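Local atomic coordinates of G/U mismatch-specific DNA glycosylase (Deinococcus radiodurans, PDB entry 2C2Q), a protein that belongs to the uracil-DNA glycosylase superfamily, whose members are compact alpha/beta proteins built round a mainly parallel central sheet. Residues L28-A34 with L80-A86; L17-V21 with E71-L75; D20-G25 with K109-Y113; A34-A40 with R88-V92; R114-F120 with E151-L157. The protein carries 1 engineered substitution. All coordinates share one frame; numbering follows the deposited sequence.

Interaction 1. Residues L28-A34 with L80-A86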
# COMPACT_ATOMS: atom_id res chain seq x y z
N LEU A 28 5.36 -3.38 7.30
CA LEU A 28 4.14 -3.17 6.59
C LEU A 28 4.46 -2.51 5.23
O LEU A 28 5.12 -1.48 5.21
CB LEU A 28 3.25 -2.19 7.38
CG LEU A 28 2.05 -1.50 6.63
CD1 LEU A 28 1.06 -2.57 6.13
CD2 LEU A 28 1.36 -0.46 7.53
N VAL A 29 3.96 -3.11 4.16
CA VAL A 29 3.98 -2.41 2.87
C VAL A 29 2.54 -2.10 2.45
O VAL A 29 1.69 -3.01 2.38
CB VAL A 29 4.65 -3.31 1.82
CG1 VAL A 29 4.48 -2.75 0.38
CG2 VAL A 29 6.15 -3.58 2.18
N LEU A 30 2.33 -0.84 2.11
CA LEU A 30 1.00 -0.29 1.73
C LEU A 30 0.99 -0.21 0.21
O LEU A 30 1.87 0.44 -0.39
CB LEU A 30 0.77 1.07 2.35
CG LEU A 30 0.56 0.94 3.88
CD1 LEU A 30 1.20 2.17 4.57
CD2 LEU A 30 -1.00 0.70 4.15
N VAL A 31 0.04 -0.91 -0.39
CA VAL A 31 0.01 -1.08 -1.85
C VAL A 31 -1.25 -0.40 -2.46
O VAL A 31 -2.40 -0.77 -2.09
CB VAL A 31 -0.03 -2.56 -2.22
CG1 VAL A 31 -0.05 -2.71 -3.77
CG2 VAL A 31 1.15 -3.35 -1.57
N GLY A 32 -1.06 0.60 -3.30
CA GLY A 32 -2.21 1.25 -3.93
C GLY A 32 -2.53 0.66 -5.30
O GLY A 32 -1.91 -0.31 -5.72
N THR A 33 -3.48 1.25 -6.02
CA THR A 33 -3.75 0.79 -7.42
C THR A 33 -2.64 1.30 -8.36
O THR A 33 -1.95 0.52 -9.06
CB THR A 33 -5.10 1.37 -7.85
OG1 THR A 33 -5.17 2.73 -7.42
CG2 THR A 33 -6.28 0.67 -7.06
N ALA A 34 -2.48 2.62 -8.39
CA ALA A 34 -1.58 3.33 -9.29
C ALA A 34 -1.47 4.74 -8.78
O ALA A 34 -2.41 5.23 -8.07
CB ALA A 34 -2.12 3.36 -10.71
N LEU A 80 7.75 0.93 7.49
CA LEU A 80 6.75 0.95 6.42
C LEU A 80 7.42 1.12 5.05
O LEU A 80 8.42 1.84 4.93
CB LEU A 80 5.77 2.09 6.61
CG LEU A 80 4.48 1.74 7.40
CD1 LEU A 80 4.88 1.14 8.81
CD2 LEU A 80 3.61 2.96 7.52
N GLY A 81 6.84 0.46 4.06
CA GLY A 81 7.21 0.63 2.63
C GLY A 81 6.00 0.87 1.75
O GLY A 81 4.83 0.89 2.23
N LEU A 82 6.24 0.98 0.45
CA LEU A 82 5.22 1.41 -0.48
C LEU A 82 5.47 0.80 -1.85
O LEU A 82 6.65 0.71 -2.31
CB LEU A 82 5.23 2.94 -0.70
CG LEU A 82 4.85 3.82 0.50
CD1 LEU A 82 5.18 5.24 0.17
CD2 LEU A 82 3.29 3.58 0.74
N THR A 83 4.39 0.41 -2.47
CA THR A 83 4.39 0.14 -3.94
C THR A 83 2.93 0.24 -4.46
O THR A 83 2.04 0.59 -3.69
CB THR A 83 5.04 -1.23 -4.27
OG1 THR A 83 5.10 -1.42 -5.70
CG2 THR A 83 4.23 -2.42 -3.69
N ASP A 84 2.69 -0.13 -5.71
CA ASP A 84 1.36 -0.12 -6.31
C ASP A 84 1.22 -1.30 -7.25
O ASP A 84 2.22 -1.78 -7.78
CB ASP A 84 1.15 1.14 -7.13
CG ASP A 84 0.96 2.40 -6.28
OD1 ASP A 84 0.28 2.36 -5.21
OD2 ASP A 84 1.42 3.52 -6.65
N VAL A 85 -0.01 -1.68 -7.54
CA VAL A 85 -0.21 -2.79 -8.49
C VAL A 85 0.19 -2.37 -9.89
O VAL A 85 0.73 -3.17 -10.68
CB VAL A 85 -1.68 -3.28 -8.43
CG1 VAL A 85 -1.90 -4.51 -9.34
CG2 VAL A 85 -2.10 -3.60 -6.96
N ALA A 86 -0.08 -1.11 -10.24
CA ALA A 86 0.33 -0.53 -11.52
C ALA A 86 1.43 0.55 -11.30
O ALA A 86 1.20 1.56 -10.60
CB ALA A 86 -0.85 0.06 -12.21
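Leu28 and Leu80 lie side by side on one face of the sheet, their side chains pointing the same way, and CD2 of Leu28 rests 3.8 Å from CG of Leu80. Leu30 runs at a slant to Leu80 and brings its CD1 to 3.9 Å from Leu80 CD2. Leu82 leans back over the neighbouring strand, where its CD2 touches both the CB and the carbonyl oxygen of Leu30. The other face belongs to Val29, Val31 and Thr83. Here the methyl CG2 of Thr83 sits between the two valines, 3.9 Å from Val31 CG2 and 4.1 Å from Val29 CG1. A chi1 of -176° puts this methyl between the backbone N and the carbonyl carbon and turns OG1 away from N; OG1 is hydrogen-bonded to Asp20. These strands, 28-32 and 80-84, are parallel neighbours at one side of the central sheet of the uracil-DNA glycosylase fold, with 80-84 as the outermost strand. Helix 53-59 packs on the leucine face through Phe53 and Leu57, and helix 103-113 packs on the Val31-Thr83 face through Leu106. A ladder of backbone bonds joins the strands, from Gly81 N to Leu28 O (2.8 Å) up to Gly32 N to Thr83 O (3.1 Å). Past the strand ends the pairing goes on: Val85 N reaches Gly32 O, and Ala86 N reaches Thr33 O at 2.7 Å. Asp84 folds its carboxylate over the glycine opposite, so that OD1 also takes a weak, bent bond from Gly32 N (2.9 Å, 121° at the hydrogen). A modelled acetate ion lies next to this carboxylate.

Interaction 2. Residues L17-V21 with E71-L75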
# COMPACT_ATOMS: atom_id res chain seq x y z
N LEU A 17 6.99 5.23 -12.75
CA LEU A 17 6.69 6.65 -12.68
C LEU A 17 7.18 7.23 -11.36
O LEU A 17 7.68 8.35 -11.31
CB LEU A 17 5.19 6.93 -12.89
CG LEU A 17 4.52 6.35 -14.16
CD1 LEU A 17 3.11 6.77 -14.23
CD2 LEU A 17 5.31 6.76 -15.43
N VAL A 18 7.09 6.44 -10.27
CA VAL A 18 7.56 6.83 -8.95
C VAL A 18 8.25 5.56 -8.34
O VAL A 18 7.74 4.48 -8.60
CB VAL A 18 6.41 7.22 -8.02
CG1 VAL A 18 7.03 7.83 -6.75
CG2 VAL A 18 5.51 8.29 -8.75
N PRO A 19 9.43 5.70 -7.71
CA PRO A 19 10.13 4.54 -7.13
C PRO A 19 9.25 3.78 -6.12
O PRO A 19 8.44 4.40 -5.39
CB PRO A 19 11.32 5.15 -6.40
CG PRO A 19 11.63 6.38 -7.17
CD PRO A 19 10.22 6.94 -7.50
N ASP A 20 9.38 2.48 -6.11
CA ASP A 20 9.05 1.67 -4.91
C ASP A 20 9.84 2.07 -3.68
O ASP A 20 10.95 2.63 -3.78
CB ASP A 20 9.29 0.22 -5.21
CG ASP A 20 8.20 -0.34 -6.07
OD1 ASP A 20 7.08 0.28 -6.20
OD2 ASP A 20 8.42 -1.40 -6.69
N VAL A 21 9.24 1.86 -2.49
CA VAL A 21 9.98 1.98 -1.25
C VAL A 21 9.94 0.59 -0.61
O VAL A 21 8.93 0.19 0.02
CB VAL A 21 9.33 3.04 -0.31
CG1 VAL A 21 10.05 3.16 1.03
CG2 VAL A 21 9.22 4.39 -1.06
N GLU A 71 8.01 13.25 1.45
CA GLU A 71 8.72 12.50 2.48
C GLU A 71 8.47 11.00 2.43
O GLU A 71 8.94 10.26 3.29
CB GLU A 71 8.36 13.11 3.85
CG GLU A 71 9.12 14.43 4.12
CD GLU A 71 8.63 15.14 5.39
OE1 GLU A 71 7.49 14.90 5.80
OE2 GLU A 71 9.42 15.95 5.96
N TYR A 72 7.77 10.54 1.38
CA TYR A 72 7.31 9.16 1.36
C TYR A 72 8.42 8.11 1.56
O TYR A 72 8.21 7.03 2.16
CB TYR A 72 6.55 8.90 0.07
CG TYR A 72 7.47 8.84 -1.14
CD1 TYR A 72 7.90 7.59 -1.61
CD2 TYR A 72 7.87 10.03 -1.80
CE1 TYR A 72 8.78 7.47 -2.73
CE2 TYR A 72 8.75 9.95 -2.94
CZ TYR A 72 9.18 8.67 -3.39
OH TYR A 72 10.03 8.55 -4.49
N ALA A 73 9.61 8.39 1.01
CA ALA A 73 10.71 7.45 1.09
C ALA A 73 11.32 7.25 2.47
O ALA A 73 12.12 6.34 2.66
CB ALA A 73 11.84 7.75 0.02
N THR A 74 10.92 8.10 3.46
CA THR A 74 11.42 7.98 4.79
C THR A 74 10.66 6.94 5.60
O THR A 74 11.05 6.58 6.70
CB THR A 74 11.38 9.34 5.52
OG1 THR A 74 10.00 9.72 5.75
CG2 THR A 74 12.00 10.51 4.67
N LEU A 75 9.57 6.43 5.03
CA LEU A 75 8.74 5.52 5.77
C LEU A 75 9.46 4.30 6.38
O LEU A 75 8.99 3.78 7.41
CB LEU A 75 7.54 5.03 4.92
CG LEU A 75 6.38 6.03 4.72
CD1 LEU A 75 5.31 5.38 3.83
CD2 LEU A 75 5.80 6.39 6.10
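The ring of Tyr72 is met at its edge by Val21, whose CG2 lies near the ring plane, 3.5 Å from CD1 and equally far from CE1. On one face sits CB of the next residue, Ala73, 4.1 Å above the plane and displaced toward the rim. Val18 approaches obliquely, its CG1 3.8 Å from the phenolic OH and a little farther from CZ. Pro19 stands at about a right angle to the tyrosine side chain and places its CD 3.4 Å from the same OH. With chi1 at 72°, CG of Tyr72 stands between the backbone N and the carbonyl carbon, and the ring extends toward the facing loop. The contact joins the irregular chain ahead of strand 28-32 to a 3-10 segment that precedes strand 80-84. Both pieces lie beside that outermost strand of the sheet: Val21 pairs with Leu82 through the backbone, and Tyr72 and Leu75 pack on the Leu82 side chain. Val21 CG2 also brushes Ala73, 4.0 Å from its CA. The ring of Tyr45 meets that of Tyr72 with planes inclined at about 45°, while the Tyr45 hydroxyl is hydrogen-bonded to Pro19 O.

Interaction 3. Residues D20-G25 with K109-Y113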
# COMPACT_ATOMS: atom_id res chain seq x y z
N ASP A 20 9.38 2.48 -6.11
CA ASP A 20 9.05 1.67 -4.91
C ASP A 20 9.84 2.07 -3.68
O ASP A 20 10.95 2.63 -3.78
CB ASP A 20 9.29 0.22 -5.21
CG ASP A 20 8.20 -0.34 -6.07
OD1 ASP A 20 7.08 0.28 -6.20
OD2 ASP A 20 8.42 -1.40 -6.69
N VAL A 21 9.24 1.86 -2.49
CA VAL A 21 9.98 1.98 -1.25
C VAL A 21 9.94 0.59 -0.61
O VAL A 21 8.93 0.19 0.02
CB VAL A 21 9.33 3.04 -0.31
CG1 VAL A 21 10.05 3.16 1.03
CG2 VAL A 21 9.22 4.39 -1.06
N LEU A 22 11.02 -0.15 -0.77
CA LEU A 22 10.99 -1.58 -0.45
C LEU A 22 12.37 -1.94 -0.01
O LEU A 22 13.37 -1.44 -0.57
CB LEU A 22 10.57 -2.46 -1.66
CG LEU A 22 9.12 -2.33 -2.17
CD1 LEU A 22 8.94 -3.12 -3.47
CD2 LEU A 22 8.13 -2.79 -1.04
N GLN A 23 12.42 -2.82 0.98
CA GLN A 23 13.70 -3.32 1.53
C GLN A 23 13.33 -4.52 2.42
O GLN A 23 12.17 -4.65 2.84
CB GLN A 23 14.45 -2.21 2.29
CG GLN A 23 13.74 -1.66 3.50
CD GLN A 23 14.47 -0.51 4.10
OE1 GLN A 23 14.81 0.45 3.40
NE2 GLN A 23 14.66 -0.55 5.41
N PRO A 24 14.28 -5.43 2.68
CA PRO A 24 14.04 -6.49 3.69
C PRO A 24 13.62 -5.99 5.08
O PRO A 24 13.95 -4.85 5.51
CB PRO A 24 15.43 -7.17 3.81
CG PRO A 24 16.10 -6.91 2.48
CD PRO A 24 15.64 -5.50 2.08
N GLY A 25 12.89 -6.83 5.81
CA GLY A 25 12.64 -6.52 7.24
C GLY A 25 11.55 -5.50 7.56
O GLY A 25 11.48 -4.99 8.69
N LYS A 109 8.03 -9.13 -5.65
CA LYS A 109 8.57 -8.27 -4.65
C LYS A 109 8.25 -8.77 -3.22
O LYS A 109 9.05 -8.66 -2.34
CB LYS A 109 8.05 -6.84 -4.87
CG LYS A 109 8.57 -6.19 -6.16
CD LYS A 109 7.74 -4.93 -6.50
CE LYS A 109 8.02 -4.50 -7.89
NZ LYS A 109 7.14 -3.31 -8.30
N VAL A 110 7.01 -9.20 -2.99
CA VAL A 110 6.61 -9.61 -1.67
C VAL A 110 7.43 -10.84 -1.24
O VAL A 110 7.83 -10.94 -0.09
CB VAL A 110 5.12 -9.91 -1.62
CG1 VAL A 110 4.73 -10.50 -0.28
CG2 VAL A 110 4.34 -8.60 -1.82
N GLU A 111 7.67 -11.71 -2.20
CA GLU A 111 8.41 -12.97 -1.98
C GLU A 111 9.85 -12.65 -1.64
O GLU A 111 10.47 -13.31 -0.81
CB GLU A 111 8.37 -13.84 -3.23
CG GLU A 111 9.30 -15.08 -3.16
CD GLU A 111 9.12 -15.92 -1.89
OE1 GLU A 111 7.96 -16.11 -1.43
OE2 GLU A 111 10.14 -16.42 -1.34
N HIS A 112 10.39 -11.67 -2.35
CA HIS A 112 11.75 -11.22 -2.13
C HIS A 112 11.95 -10.50 -0.80
O HIS A 112 12.79 -10.89 0.02
CB HIS A 112 12.26 -10.39 -3.33
CG HIS A 112 13.63 -9.86 -3.12
ND1 HIS A 112 14.77 -10.64 -3.29
CD2 HIS A 112 14.07 -8.67 -2.64
CE1 HIS A 112 15.84 -9.93 -2.97
NE2 HIS A 112 15.44 -8.73 -2.59
N TYR A 113 11.15 -9.46 -0.54
CA TYR A 113 11.35 -8.61 0.64
C TYR A 113 10.67 -9.13 1.93
O TYR A 113 11.03 -8.69 3.02
CB TYR A 113 10.79 -7.23 0.32
CG TYR A 113 11.59 -6.52 -0.74
CD1 TYR A 113 12.89 -6.06 -0.43
CD2 TYR A 113 11.06 -6.28 -2.02
CE1 TYR A 113 13.64 -5.40 -1.41
CE2 TYR A 113 11.82 -5.62 -2.99
CZ TYR A 113 13.08 -5.18 -2.67
OH TYR A 113 13.87 -4.51 -3.59
O HOH W 1 10.28 -6.22 3.95
O HOH W 2 12.61 -9.68 5.02
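The 20-25 segment runs mostly extended past the last turn of helix 103-113 and comes nearest at Pro24 and Tyr113, whose CA atoms are 4.6 Å apart. The ring of Tyr113 is sandwiched. Leu22 CB sits over one face in a CH-pi contact, 3.8 Å from the ring centroid and 18° off the normal, and the opposite face carries CD2 of His112, above the ring centre. At the edge, in the ring plane, Pro24 CD lies 3.8 Å from CD1. Leu22 crosses Lys109 at about a right angle, its CD1 3.7 Å from Lys109 CD, and so touches the lysine's aliphatic part. Beyond it the lysine chain stays extended and carries NZ to Asp20, where a salt bridge forms at 2.8 Å on the syn lone pair of OD2. The other carboxylate oxygen, OD1, is held by Lys87 and by the hydroxyl of Thr83, while Lys109 NZ has a further bond to Tyr16. At the end of the helix two waters bridge the backbones, both donating to Tyr113 O: one also donates to Gln23 O, the other accepts from Gly25 N (3.0 Å from the water). The contact thus ties the approach to strand 28-32 to the C-terminal turn of the helix that leads into strand 117-120, while Thr83 connects its charged end to strand 80-84.

Interaction 4. Residues A34-A40 with R88-V92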
# COMPACT_ATOMS: atom_id res chain seq x y z
N ALA A 34 -2.48 2.62 -8.39
CA ALA A 34 -1.58 3.33 -9.29
C ALA A 34 -1.47 4.74 -8.78
O ALA A 34 -2.41 5.23 -8.07
CB ALA A 34 -2.12 3.36 -10.71
N PRO A 35 -0.39 5.40 -9.12
CA PRO A 35 -0.27 6.84 -8.71
C PRO A 35 -1.35 7.65 -9.45
O PRO A 35 -1.60 7.41 -10.65
CB PRO A 35 1.14 7.22 -9.18
CG PRO A 35 1.32 6.25 -10.49
CD PRO A 35 0.77 4.94 -9.94
N SER A 36 -2.08 8.48 -8.72
CA SER A 36 -2.85 9.55 -9.40
C SER A 36 -1.94 10.40 -10.30
O SER A 36 -0.70 10.44 -10.16
CB SER A 36 -3.59 10.49 -8.38
OG SER A 36 -2.59 11.29 -7.74
N GLY A 37 -2.56 11.18 -11.21
CA GLY A 37 -1.75 12.13 -12.00
C GLY A 37 -0.97 13.08 -11.17
O GLY A 37 0.20 13.35 -11.43
N ILE A 38 -1.59 13.60 -10.11
CA ILE A 38 -0.86 14.51 -9.26
C ILE A 38 0.35 13.79 -8.60
O ILE A 38 1.44 14.36 -8.52
CB ILE A 38 -1.87 15.07 -8.13
CG1 ILE A 38 -2.87 16.05 -8.79
CG2 ILE A 38 -1.10 15.75 -6.97
CD1 ILE A 38 -4.06 16.38 -7.77
N SER A 39 0.14 12.57 -8.11
CA SER A 39 1.22 11.78 -7.49
C SER A 39 2.39 11.51 -8.49
O SER A 39 3.54 11.67 -8.14
CB SER A 39 0.67 10.48 -6.93
OG SER A 39 -0.21 10.80 -5.83
N ALA A 40 2.02 11.14 -9.69
CA ALA A 40 3.01 10.87 -10.76
C ALA A 40 3.81 12.14 -11.08
O ALA A 40 5.02 12.11 -11.18
CB ALA A 40 2.33 10.37 -11.97
N ARG A 88 3.72 1.74 -14.00
CA ARG A 88 4.13 2.43 -15.24
C ARG A 88 3.05 3.32 -15.83
O ARG A 88 3.26 3.89 -16.93
CB ARG A 88 4.50 1.35 -16.30
CG ARG A 88 5.69 0.46 -15.85
CD ARG A 88 6.18 -0.52 -16.95
NE ARG A 88 7.35 -1.30 -16.54
CZ ARG A 88 7.30 -2.34 -15.69
NH1 ARG A 88 6.15 -2.71 -15.13
NH2 ARG A 88 8.41 -3.02 -15.39
N HIS A 89 1.89 3.43 -15.16
CA HIS A 89 0.79 4.23 -15.64
C HIS A 89 0.20 4.97 -14.44
O HIS A 89 0.29 4.50 -13.31
CB HIS A 89 -0.33 3.34 -16.24
CG HIS A 89 0.12 2.50 -17.41
ND1 HIS A 89 0.80 1.30 -17.26
CD2 HIS A 89 -0.03 2.68 -18.75
CE1 HIS A 89 1.05 0.78 -18.46
NE2 HIS A 89 0.56 1.60 -19.38
N SER A 90 -0.45 6.11 -14.71
CA SER A 90 -1.10 6.87 -13.68
C SER A 90 -2.53 7.15 -14.07
O SER A 90 -2.90 7.07 -15.26
CB SER A 90 -0.33 8.17 -13.43
OG SER A 90 -0.42 9.09 -14.53
N GLY A 91 -3.33 7.52 -13.07
CA GLY A 91 -4.70 7.96 -13.30
C GLY A 91 -5.62 7.14 -12.44
O GLY A 91 -5.16 6.38 -11.54
N VAL A 92 -6.92 7.26 -12.69
CA VAL A 92 -7.88 6.50 -11.91
C VAL A 92 -7.97 5.08 -12.41
O VAL A 92 -7.76 4.82 -13.63
CB VAL A 92 -9.27 7.20 -11.89
CG1 VAL A 92 -9.05 8.67 -11.56
CG2 VAL A 92 -10.01 7.09 -13.24
O HOH W 3 -4.87 6.17 -9.10
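This is a surface contact, largely of backbone and small side chains, between the chain leading into helix 37-42 and the loop after strand 80-84. Its one direct hydrogen bond runs from Gly91 N to Pro35 O, 3.0 Å long, with the donor in the carbonyl plane. Ser90, just before, presses its CB to 3.1 Å from that same Pro35 O, and the same CB also meets the methyl CB of Ala40 at 3.7 Å. The carbonyl of His89 is turned onto apolar carbon: its O lies 3.4 Å from Pro35 CD and 3.7 Å from Ala34 CB, buried without a polar partner in the model. A water donates to both Ala34 O and Gly91 O, adding a second, indirect link beside the direct bond. Gly91 has a phi of 126° and an extended psi, a backbone shape suited to glycine. Ser36 is the N-cap of the helix, its OG accepting from Ser39 N at 3.0 Å. The two segments continue from the C-terminal ends of the parallel strands 28-32 and 80-84, and Arg88 forms salt bridges to Glu15 and to Glu105 of helix 103-113.

Interaction 5. Residues R114-F120 with E151-L157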
# COMPACT_ATOMS: atom_id res chain seq x y z
N ARG A 114 9.67 -10.01 1.78
CA ARG A 114 9.06 -10.63 2.97
C ARG A 114 8.61 -9.62 4.07
O ARG A 114 8.90 -9.80 5.25
CB ARG A 114 10.03 -11.66 3.58
CG ARG A 114 10.38 -12.80 2.65
CD ARG A 114 9.19 -13.62 2.19
NE ARG A 114 9.59 -14.77 1.37
CZ ARG A 114 10.06 -15.93 1.87
NH1 ARG A 114 10.18 -16.11 3.17
NH2 ARG A 114 10.41 -16.92 1.05
N PRO A 115 7.85 -8.58 3.72
CA PRO A 115 7.33 -7.67 4.77
C PRO A 115 6.37 -8.44 5.71
O PRO A 115 5.79 -9.46 5.27
CB PRO A 115 6.56 -6.62 3.97
CG PRO A 115 6.12 -7.37 2.73
CD PRO A 115 7.31 -8.27 2.38
N ARG A 116 6.19 -7.98 6.95
CA ARG A 116 5.28 -8.71 7.89
C ARG A 116 3.81 -8.58 7.44
O ARG A 116 3.02 -9.52 7.64
CB ARG A 116 5.46 -8.23 9.32
CG ARG A 116 6.86 -8.57 9.98
CD ARG A 116 7.32 -10.03 9.81
NE ARG A 116 6.28 -10.99 10.11
CZ ARG A 116 5.92 -11.36 11.34
NH1 ARG A 116 6.57 -10.87 12.42
NH2 ARG A 116 4.89 -12.21 11.49
N ILE A 117 3.48 -7.44 6.83
CA ILE A 117 2.10 -7.18 6.40
C ILE A 117 2.14 -6.55 5.02
O ILE A 117 3.03 -5.73 4.76
CB ILE A 117 1.36 -6.23 7.35
CG1 ILE A 117 1.35 -6.80 8.81
CG2 ILE A 117 -0.07 -6.02 6.80
CD1 ILE A 117 1.08 -5.72 9.81
N VAL A 118 1.26 -7.02 4.13
CA VAL A 118 0.94 -6.26 2.89
C VAL A 118 -0.49 -5.76 3.05
O VAL A 118 -1.39 -6.57 3.23
CB VAL A 118 1.10 -7.15 1.63
CG1 VAL A 118 0.58 -6.39 0.33
CG2 VAL A 118 2.57 -7.46 1.47
N ALA A 119 -0.70 -4.44 3.01
CA ALA A 119 -2.06 -3.90 3.21
C ALA A 119 -2.43 -3.12 1.93
O ALA A 119 -1.74 -2.18 1.56
CB ALA A 119 -2.17 -3.01 4.43
N PHE A 120 -3.42 -3.63 1.19
CA PHE A 120 -3.95 -2.90 0.03
C PHE A 120 -4.73 -1.70 0.51
O PHE A 120 -5.55 -1.80 1.45
CB PHE A 120 -4.84 -3.80 -0.85
CG PHE A 120 -4.06 -4.91 -1.48
CD1 PHE A 120 -3.40 -4.69 -2.69
CD2 PHE A 120 -3.85 -6.12 -0.80
CE1 PHE A 120 -2.62 -5.66 -3.29
CE2 PHE A 120 -3.05 -7.11 -1.41
CZ PHE A 120 -2.45 -6.87 -2.64
N GLU A 151 4.30 -15.60 6.91
CA GLU A 151 4.55 -14.62 7.98
C GLU A 151 4.22 -13.26 7.42
O GLU A 151 4.38 -12.23 8.13
CB GLU A 151 5.98 -14.73 8.54
CG GLU A 151 6.09 -15.91 9.53
CD GLU A 151 7.52 -16.35 9.81
OE1 GLU A 151 8.35 -16.33 8.86
OE2 GLU A 151 7.79 -16.73 11.01
N THR A 152 3.69 -13.28 6.20
CA THR A 152 3.18 -12.03 5.49
C THR A 152 1.64 -12.03 5.48
O THR A 152 1.03 -12.68 4.69
CB THR A 152 3.66 -11.94 3.99
OG1 THR A 152 5.09 -11.83 3.93
CG2 THR A 152 3.14 -10.59 3.33
N GLU A 153 1.08 -11.29 6.41
CA GLU A 153 -0.38 -11.13 6.53
C GLU A 153 -0.85 -10.16 5.45
O GLU A 153 -0.10 -9.29 5.00
CB GLU A 153 -0.68 -10.41 7.82
CG GLU A 153 -0.46 -11.09 9.14
CD GLU A 153 -0.70 -10.07 10.28
OE1 GLU A 153 0.19 -9.92 11.09
OE2 GLU A 153 -1.81 -9.40 10.37
N LEU A 154 -2.13 -10.26 5.09
CA LEU A 154 -2.66 -9.47 3.95
C LEU A 154 -3.89 -8.73 4.46
O LEU A 154 -4.74 -9.30 5.16
CB LEU A 154 -3.00 -10.42 2.83
CG LEU A 154 -3.16 -10.08 1.34
CD1 LEU A 154 -3.12 -11.41 0.66
CD2 LEU A 154 -4.47 -9.33 1.03
N TRP A 155 -4.00 -7.44 4.12
CA TRP A 155 -5.04 -6.60 4.70
C TRP A 155 -5.63 -5.83 3.55
O TRP A 155 -4.95 -5.59 2.52
CB TRP A 155 -4.45 -5.59 5.71
CG TRP A 155 -4.18 -6.17 7.13
CD1 TRP A 155 -3.37 -7.22 7.46
CD2 TRP A 155 -4.73 -5.69 8.36
NE1 TRP A 155 -3.35 -7.41 8.83
CE2 TRP A 155 -4.19 -6.50 9.41
CE3 TRP A 155 -5.62 -4.66 8.70
CZ2 TRP A 155 -4.53 -6.31 10.77
CZ3 TRP A 155 -5.95 -4.46 10.06
CH2 TRP A 155 -5.42 -5.32 11.07
N VAL A 156 -6.89 -5.42 3.73
CA VAL A 156 -7.58 -4.61 2.71
C VAL A 156 -8.15 -3.42 3.43
O VAL A 156 -8.74 -3.57 4.52
CB VAL A 156 -8.64 -5.42 1.94
CG1 VAL A 156 -9.46 -4.52 0.99
CG2 VAL A 156 -8.01 -6.58 1.11
N LEU A 157 -7.91 -2.21 2.90
CA LEU A 157 -8.26 -1.02 3.64
C LEU A 157 -9.20 -0.15 2.84
O LEU A 157 -9.16 -0.21 1.63
CB LEU A 157 -7.03 -0.18 4.03
CG LEU A 157 -5.94 -0.97 4.79
CD1 LEU A 157 -4.61 -0.09 4.82
CD2 LEU A 157 -6.35 -1.27 6.18
O HOH W 4 2.68 -11.54 9.75
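Trp155 meets strand 117-120 from its first carbon: CB lies 3.7 Å from the methyl CB of Ala119. Farther out, CG skirts Ile117, and CD1 comes to 3.6 Å from Ile117 CG2, which approaches the indole obliquely. At NE1 the side chain turns polar, giving an almost straight bond (3.0 Å, 176°) to OE2 of Glu153. OE2 lies at the indole edge, in the ring plane, while NE1 comes to it from above the plane of the carboxylate; the other oxygen, OE1, is paired with Arg179. On the other face of the two strands, Leu154 CD2 touches the Phe120 ring at its edge, 3.6 Å from CE2. Ahead of the strands Thr152 OG1 donates to Pro115 O at 2.8 Å, and its CG2 packs on Val118. Arg116, bent at chi2 and chi3, doubles back so that NE reaches Glu151 O at 3.0 Å, within the guanidinium plane; NH2 adds a weak bond to the same oxygen. A parallel ladder from Glu153 N–Arg116 O to Leu157 N–Phe120 O joins the backbones. Strand 117-120 lies between 28-32 and 153-156, with helix 171-188 against the Ile117-Ala119 face and helix 123-130 against the Phe120-Leu154 face.

How the interactions relate
Interactions 1 and 5 are the buried parallel strand pairs, joined into one sheet because strands 28-32 and 117-120 are themselves neighbours: Val29 bonds through its backbone to Ile117 and Ala119. The other three lie farther out. Interactions 2 and 3 share Asp20 and Val21, one loop that packs apolar groups round a tyrosine on one side and combines a salt bridge, ring contacts and waters on the other; Asp20 and Val21 also bond to Thr83 and Leu82 of interaction 1. Interaction 4 continues interaction 1 through Ala34 to the surface, where a single backbone bond, a water and small side chains take the place of the leucines and valines. It is far from interaction 5, their centres about 22 Å apart.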